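Local coordinates for protein glutaminase 1 (Escherichia coli, PDB 1U60) that catalyses the hydrolysis of L-glutamine to L-glutamate and ammonium as a homotetrameric enzyme of the glutaminase family, in the beta-lactamase clan, at residues G109-P114 with A178-C183; S160-N165 with Y192-S197; H167-A172 with D184-C189. All blocks are in the same frame, centred on the assembly; numbering follows the deposited sequence.

Contact 1. Residues G109-P114 with A178-C183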
# COMPACT_ATOMS: atom_id res chain seq x y z
N GLY A 109 18.43 4.29 -11.43
CA GLY A 109 19.12 4.90 -10.30
C GLY A 109 18.19 5.51 -9.25
O GLY A 109 18.62 5.89 -8.18
N LYS A 110 16.90 5.64 -9.58
CA LYS A 110 15.94 6.23 -8.65
C LYS A 110 15.61 5.23 -7.56
O LYS A 110 15.31 4.11 -7.86
CB LYS A 110 14.63 6.67 -9.35
CG LYS A 110 13.78 7.51 -8.36
CD LYS A 110 12.67 8.34 -9.00
CE LYS A 110 11.92 9.15 -7.91
NZ LYS A 110 10.62 9.66 -8.38
N PRO A 111 15.71 5.63 -6.29
CA PRO A 111 15.48 4.69 -5.19
C PRO A 111 14.04 4.30 -4.89
O PRO A 111 13.85 3.35 -4.12
CB PRO A 111 16.16 5.41 -3.99
CG PRO A 111 16.05 6.83 -4.31
CD PRO A 111 16.25 6.90 -5.80
N LEU A 112 13.07 4.96 -5.50
CA LEU A 112 11.65 4.66 -5.39
C LEU A 112 10.97 4.88 -4.08
O LEU A 112 9.89 5.45 -4.08
CB LEU A 112 11.29 3.23 -5.86
CG LEU A 112 11.19 2.89 -7.36
CD1 LEU A 112 10.06 1.85 -7.73
CD2 LEU A 112 11.37 3.98 -8.30
N SER A 113 11.55 4.41 -2.98
CA SER A 113 10.91 4.52 -1.65
C SER A 113 11.91 5.02 -0.62
O SER A 113 13.02 4.47 -0.55
CB SER A 113 10.37 3.16 -1.17
OG SER A 113 9.98 3.23 0.23
N PRO A 114 11.53 5.98 0.23
CA PRO A 114 12.40 6.40 1.36
C PRO A 114 12.57 5.32 2.42
O PRO A 114 13.34 5.50 3.33
CB PRO A 114 11.65 7.56 2.02
CG PRO A 114 10.32 7.66 1.33
CD PRO A 114 10.29 6.76 0.15
N ALA A 178 24.07 8.50 -9.95
CA ALA A 178 22.85 8.55 -10.74
C ALA A 178 22.15 9.88 -10.62
O ALA A 178 21.18 10.11 -11.37
CB ALA A 178 21.91 7.50 -10.29
N GLY A 179 22.59 10.72 -9.69
CA GLY A 179 21.88 11.97 -9.48
C GLY A 179 20.85 11.94 -8.37
O GLY A 179 20.12 12.92 -8.20
N TYR A 180 20.78 10.86 -7.60
CA TYR A 180 19.79 10.74 -6.52
C TYR A 180 20.38 10.81 -5.11
O TYR A 180 19.85 10.21 -4.18
CB TYR A 180 18.92 9.48 -6.74
CG TYR A 180 18.02 9.58 -7.99
CD1 TYR A 180 16.75 10.15 -7.90
CD2 TYR A 180 18.46 9.13 -9.23
CE1 TYR A 180 15.95 10.27 -9.01
CE2 TYR A 180 17.64 9.24 -10.38
CZ TYR A 180 16.38 9.82 -10.24
OH TYR A 180 15.53 9.97 -11.33
N LEU A 181 21.47 11.55 -4.94
CA LEU A 181 22.05 11.82 -3.65
C LEU A 181 22.40 13.28 -3.57
O LEU A 181 22.98 13.82 -4.51
CB LEU A 181 23.28 10.96 -3.36
CG LEU A 181 23.49 10.81 -1.83
CD1 LEU A 181 22.59 9.75 -1.26
CD2 LEU A 181 24.94 10.51 -1.45
N TYR A 182 22.01 13.92 -2.48
CA TYR A 182 21.94 15.40 -2.39
C TYR A 182 22.95 15.98 -1.44
O TYR A 182 22.92 17.20 -1.12
CB TYR A 182 20.50 15.86 -2.09
CG TYR A 182 19.56 15.09 -3.00
CD1 TYR A 182 19.50 15.40 -4.37
CD2 TYR A 182 18.80 14.04 -2.55
CE1 TYR A 182 18.71 14.71 -5.26
CE2 TYR A 182 17.97 13.27 -3.47
CZ TYR A 182 17.95 13.64 -4.81
OH TYR A 182 17.20 12.98 -5.74
N CYS A 183 23.88 15.15 -1.02
CA CYS A 183 25.09 15.63 -0.31
C CYS A 183 26.21 14.64 -0.59
O CYS A 183 26.04 13.67 -1.36
CB CYS A 183 24.86 15.81 1.19
SG CYS A 183 24.66 14.28 2.15
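With CG anti to its carbonyl carbon (chi1 -67°) and the ring turned roughly perpendicular to the side-chain stem, Y180 lays one face of its phenol against the backbone of K110. The lysine in turn has CG anti to its own N (chi1 -170°) and a fully extended chain beyond, so its methylenes run obliquely across the outer part of the ring. The central interaction is a CH-pi contact: K110 CA sits 3.7 Å from the centroid of the Y180 ring, only 5° off the ring normal. Farther out, K110 CG comes within 3.6 Å of Y180 CE1, while the lysine's amine travels on past the phenol to a hydrogen bond with the carbonyl of Q86.

Two more groups touch the base of the tyrosine. P111 CD packs 3.8 Å from Y180 CB, and the carbonyl oxygen of G109 approaches obliquely, G109 O lying 3.4 Å from Y180 CD2. A178 CB lies in the plane of the ring at its edge and also meets G109 CA at 3.8 Å, where the glycine has no side chain to separate them. The positive phi of G179 closes a Schellman motif, which turns the chain out of its helix and presents Y180 to the loop.

The contact is a surface junction between the loop following helix 101-106 and the one linking helices 166-178 and 185-195. L175 of helix 166-178 touches both P111 and Y180, and L181 continues the packing onto helix 117-126.

Contact 2. Residues S160-N165 with Y192-S197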
# COMPACT_ATOMS: atom_id res chain seq x y z
N SER A 160 30.15 -0.58 15.48
CA SER A 160 29.98 -1.83 14.78
C SER A 160 29.38 -1.66 13.39
O SER A 160 29.84 -2.25 12.40
CB SER A 160 29.10 -2.80 15.60
OG SER A 160 29.80 -3.23 16.74
N GLU A 161 28.32 -0.86 13.32
CA GLU A 161 27.66 -0.59 12.04
C GLU A 161 28.57 0.15 11.06
O GLU A 161 28.56 -0.15 9.88
CB GLU A 161 26.39 0.22 12.29
CG GLU A 161 25.28 -0.58 13.00
CD GLU A 161 24.46 -1.43 12.06
OE1 GLU A 161 24.82 -1.52 10.86
OE2 GLU A 161 23.47 -2.09 12.51
N GLN A 162 29.34 1.12 11.58
CA GLN A 162 30.16 2.01 10.77
C GLN A 162 31.30 1.22 10.12
O GLN A 162 31.87 1.67 9.10
CB GLN A 162 30.79 3.14 11.62
CG GLN A 162 29.89 4.30 12.11
CD GLN A 162 29.38 5.27 11.05
OE1 GLN A 162 29.90 5.36 9.93
NE2 GLN A 162 28.37 6.03 11.42
N THR A 163 31.67 0.10 10.76
CA THR A 163 32.83 -0.67 10.30
C THR A 163 32.43 -1.93 9.57
O THR A 163 33.30 -2.71 9.15
CB THR A 163 33.77 -1.00 11.46
OG1 THR A 163 33.06 -1.66 12.50
CG2 THR A 163 34.31 0.23 12.08
N THR A 164 31.13 -2.12 9.38
CA THR A 164 30.60 -3.22 8.57
C THR A 164 29.64 -2.86 7.44
O THR A 164 29.02 -3.75 6.83
CB THR A 164 29.85 -4.24 9.46
OG1 THR A 164 28.80 -3.58 10.20
CG2 THR A 164 30.80 -4.87 10.49
N ASN A 165 29.43 -1.58 7.19
CA ASN A 165 28.35 -1.10 6.29
C ASN A 165 28.78 -0.92 4.84
O ASN A 165 28.34 0.01 4.15
CB ASN A 165 27.77 0.22 6.82
CG ASN A 165 28.79 1.38 6.86
OD1 ASN A 165 28.43 2.56 7.21
ND2 ASN A 165 30.02 1.10 6.48
N TYR A 192 23.34 8.18 7.97
CA TYR A 192 22.35 7.11 7.87
C TYR A 192 22.68 5.99 8.89
O TYR A 192 21.82 5.47 9.60
CB TYR A 192 22.25 6.53 6.44
CG TYR A 192 21.27 5.38 6.45
CD1 TYR A 192 19.93 5.64 6.64
CD2 TYR A 192 21.70 4.05 6.44
CE1 TYR A 192 19.03 4.65 6.74
CE2 TYR A 192 20.76 3.02 6.53
CZ TYR A 192 19.43 3.34 6.69
OH TYR A 192 18.45 2.40 6.88
N THR A 193 23.97 5.63 8.97
CA THR A 193 24.44 4.64 9.93
C THR A 193 24.17 5.05 11.39
O THR A 193 23.66 4.26 12.17
CB THR A 193 25.93 4.39 9.70
OG1 THR A 193 26.10 3.95 8.35
CG2 THR A 193 26.43 3.27 10.56
N ARG A 194 24.46 6.30 11.70
CA ARG A 194 24.17 6.87 13.03
C ARG A 194 22.70 6.78 13.36
O ARG A 194 22.36 6.38 14.47
CB ARG A 194 24.60 8.33 13.14
CG ARG A 194 26.10 8.56 12.98
CD ARG A 194 26.50 9.99 13.23
NE ARG A 194 27.69 10.45 12.52
CZ ARG A 194 28.24 11.67 12.69
NH1 ARG A 194 27.74 12.51 13.58
NH2 ARG A 194 29.29 12.03 11.99
N GLN A 195 21.84 7.16 12.42
CA GLN A 195 20.40 7.25 12.73
C GLN A 195 19.81 5.88 13.05
O GLN A 195 18.84 5.74 13.82
CB GLN A 195 19.65 7.95 11.62
CG GLN A 195 19.27 7.07 10.44
CD GLN A 195 18.44 7.76 9.42
OE1 GLN A 195 17.48 7.14 8.84
NE2 GLN A 195 18.78 8.95 9.10
N CYS A 196 20.44 4.83 12.50
CA CYS A 196 20.07 3.46 12.77
C CYS A 196 20.57 2.91 14.12
O CYS A 196 20.11 1.86 14.57
CB CYS A 196 20.60 2.55 11.68
SG CYS A 196 19.73 2.70 10.10
N SER A 197 21.48 3.66 14.75
CA SER A 197 22.24 3.20 15.88
C SER A 197 21.80 3.80 17.20
O SER A 197 22.45 3.60 18.19
CB SER A 197 23.77 3.43 15.65
OG SER A 197 24.22 2.74 14.49
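E161, predicted to bind substrate, packs in this buried junction between the C-terminal turns of helices 155-162 and 185-195, in the glutaminase fold of the beta-lactamase clan; Y192, also predicted, lies one residue before T193 and faces helix 117-126. T193 is the centre of the contact. Its CG2 is anti to the backbone N, and this methyl, T193 CG2, lies 3.5 Å from E161 CB. The hydroxyl, anti to the carbonyl carbon, folds back onto its own helix and bonds to the carbonyl of C189.

Q162, next after E161, reaches across. Its chain, bent at chi2 (-69°), brings the amide obliquely over the threonine, with Q162 NE2 3.4 Å from T193 CB. The same nitrogen lies 3.7 Å from R194 CG and is hydrogen-bonded to the carbonyl of D190, so a polar bond holds the amide against an apolar patch. The N165 side chain meets T193 at its hydroxyl side, the two crossing at about a right angle.

At the far end of the contact, S197 OG bonds to T193 O at 2.8 Å, approaching from above the carbonyl plane, 35° out of it. This bond within the last turn places S197 OG 3.8 Å from E161 CG. E161, bent at chi2 (-83°), carries its carboxylate onward to the hydroxyl of Y29, a hydrogen bond that would hold this predicted substrate-binding group in place.

R194 forms salt bridges with D190 of its own helix and E133 of helix 132-147, which also packs on Q195. Just beyond the contact, the chain enters strand 198-200, the middle strand of a small antiparallel sheet.

Contact 3. Residues H167-A172 with D184-C189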
# COMPACT_ATOMS: atom_id res chain seq x y z
N HIS A 167 28.11 -2.52 2.07
CA HIS A 167 27.12 -2.55 1.03
C HIS A 167 26.33 -1.21 0.98
O HIS A 167 25.99 -0.74 -0.13
CB HIS A 167 26.24 -3.77 1.22
CG HIS A 167 25.33 -4.03 0.08
ND1 HIS A 167 25.60 -4.95 -0.91
CD2 HIS A 167 24.12 -3.50 -0.21
CE1 HIS A 167 24.60 -4.96 -1.77
NE2 HIS A 167 23.70 -4.07 -1.39
N ASN A 168 26.08 -0.56 2.12
CA ASN A 168 25.46 0.77 2.10
C ASN A 168 26.39 1.85 1.50
O ASN A 168 25.91 2.80 0.88
CB ASN A 168 25.02 1.21 3.49
CG ASN A 168 23.72 0.60 3.93
OD1 ASN A 168 23.41 0.64 5.15
ND2 ASN A 168 22.99 -0.04 3.04
N ARG A 169 27.70 1.69 1.67
CA ARG A 169 28.69 2.58 1.01
C ARG A 169 28.54 2.48 -0.48
O ARG A 169 28.56 3.52 -1.20
CB ARG A 169 30.13 2.28 1.39
CG ARG A 169 30.47 2.37 2.88
CD ARG A 169 31.88 2.00 3.22
NE ARG A 169 32.01 1.78 4.67
CZ ARG A 169 33.18 1.68 5.30
NH1 ARG A 169 34.35 1.82 4.66
NH2 ARG A 169 33.19 1.44 6.60
N ALA A 170 28.39 1.25 -0.97
CA ALA A 170 28.13 1.03 -2.39
C ALA A 170 26.86 1.72 -2.87
O ALA A 170 26.87 2.39 -3.90
CB ALA A 170 28.04 -0.41 -2.70
N ILE A 171 25.76 1.50 -2.15
CA ILE A 171 24.50 2.13 -2.47
C ILE A 171 24.59 3.67 -2.51
O ILE A 171 24.05 4.30 -3.43
CB ILE A 171 23.37 1.63 -1.52
CG1 ILE A 171 23.01 0.19 -1.83
CG2 ILE A 171 22.13 2.49 -1.67
CD1 ILE A 171 22.03 -0.44 -0.87
N ALA A 172 25.29 4.26 -1.55
CA ALA A 172 25.47 5.69 -1.53
C ALA A 172 26.16 6.18 -2.81
O ALA A 172 25.78 7.18 -3.36
CB ALA A 172 26.25 6.08 -0.37
N ASP A 184 27.37 14.90 -0.03
CA ASP A 184 28.53 14.02 -0.15
C ASP A 184 28.16 12.57 0.21
O ASP A 184 27.48 12.34 1.20
CB ASP A 184 29.58 14.57 0.79
CG ASP A 184 30.80 13.69 0.91
OD1 ASP A 184 31.70 13.79 0.02
OD2 ASP A 184 30.98 12.89 1.86
N ALA A 185 28.61 11.60 -0.59
CA ALA A 185 28.18 10.20 -0.44
C ALA A 185 28.55 9.64 0.94
O ALA A 185 27.73 8.97 1.56
CB ALA A 185 28.78 9.34 -1.55
N MET A 186 29.76 9.90 1.41
CA MET A 186 30.19 9.27 2.65
C MET A 186 29.55 9.98 3.86
O MET A 186 29.23 9.32 4.82
CB MET A 186 31.73 9.06 2.74
CG MET A 186 32.21 7.87 1.79
SD MET A 186 31.35 6.13 1.77
CE MET A 186 30.06 6.38 0.59
N GLU A 187 29.31 11.29 3.77
CA GLU A 187 28.47 11.98 4.77
C GLU A 187 27.08 11.37 4.90
O GLU A 187 26.61 11.16 6.01
CB GLU A 187 28.34 13.47 4.40
CG GLU A 187 27.33 14.29 5.22
CD GLU A 187 27.36 15.79 4.90
OE1 GLU A 187 28.30 16.21 4.15
OE2 GLU A 187 26.45 16.54 5.40
N ALA A 188 26.41 11.16 3.78
CA ALA A 188 25.10 10.54 3.81
C ALA A 188 25.15 9.15 4.44
O ALA A 188 24.29 8.79 5.24
CB ALA A 188 24.49 10.46 2.43
N CYS A 189 26.16 8.39 4.08
CA CYS A 189 26.27 7.02 4.55
C CYS A 189 26.54 7.04 6.05
O CYS A 189 25.94 6.30 6.82
CB CYS A 189 27.33 6.26 3.75
SG CYS A 189 27.48 4.51 4.20
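D184 OD2 is gripped by two backbone N-H groups: E187 N at 3.0 Å, nearly straight at 162° and on the oxygen's anti lone pair, and M186 N through a weak, bent bond. This makes D184 the N-cap of helix 185-195, where the carboxylate would be favoured by the helix dipole. The helix capped in this way packs against helix 166-178, two successive helices joined by a short loop; the short segments run at 133° between their directions, with axes 9.1 Å apart.

A172 directs its methyl into the interface, with CB 4.3 Å from A185 CB. These small residues allow their CA atoms to come close. Beside them M186, bent at chi2 and chi3, curls its thioether towards the partner helix, so that M186 CE reaches 3.9 Å from A172 CB while SD rests near the first methylenes of R169, whose chain crosses it at about a right angle. The guanidinium of R169 goes on to the carbonyl of Q162, at the end of helix 155-162.

N168, a predicted substrate-binding residue, borders this seam and touches N117. Next to it C189, its sulfur anti to the backbone N (chi1 -177°), places SG 3.8 Å from R169 N and 3.9 Å from R169 CG.

How the contacts relate
The three contacts converge on helix 185-195 and its approach. Contact 1 holds the loop before it, contact 3 its first turns and contact 2 its last. Along the chain the order is 109-114, 160-165, 167-172, 178-183, 184-189, 192-197, so contact 3 falls wholly within the span bridged by contact 2, while contact 1 alternates with both. Contact 3 lies about 11 Å, centre to centre, from each of the others, which are about 19 Å apart and do not touch. L181 and C183 pack on A188 between contacts 1 and 3; a probable hydrogen bond from R169 to Q162 joins contacts 2 and 3. There Y192 meets N168, bringing predicted substrate-binding residues together.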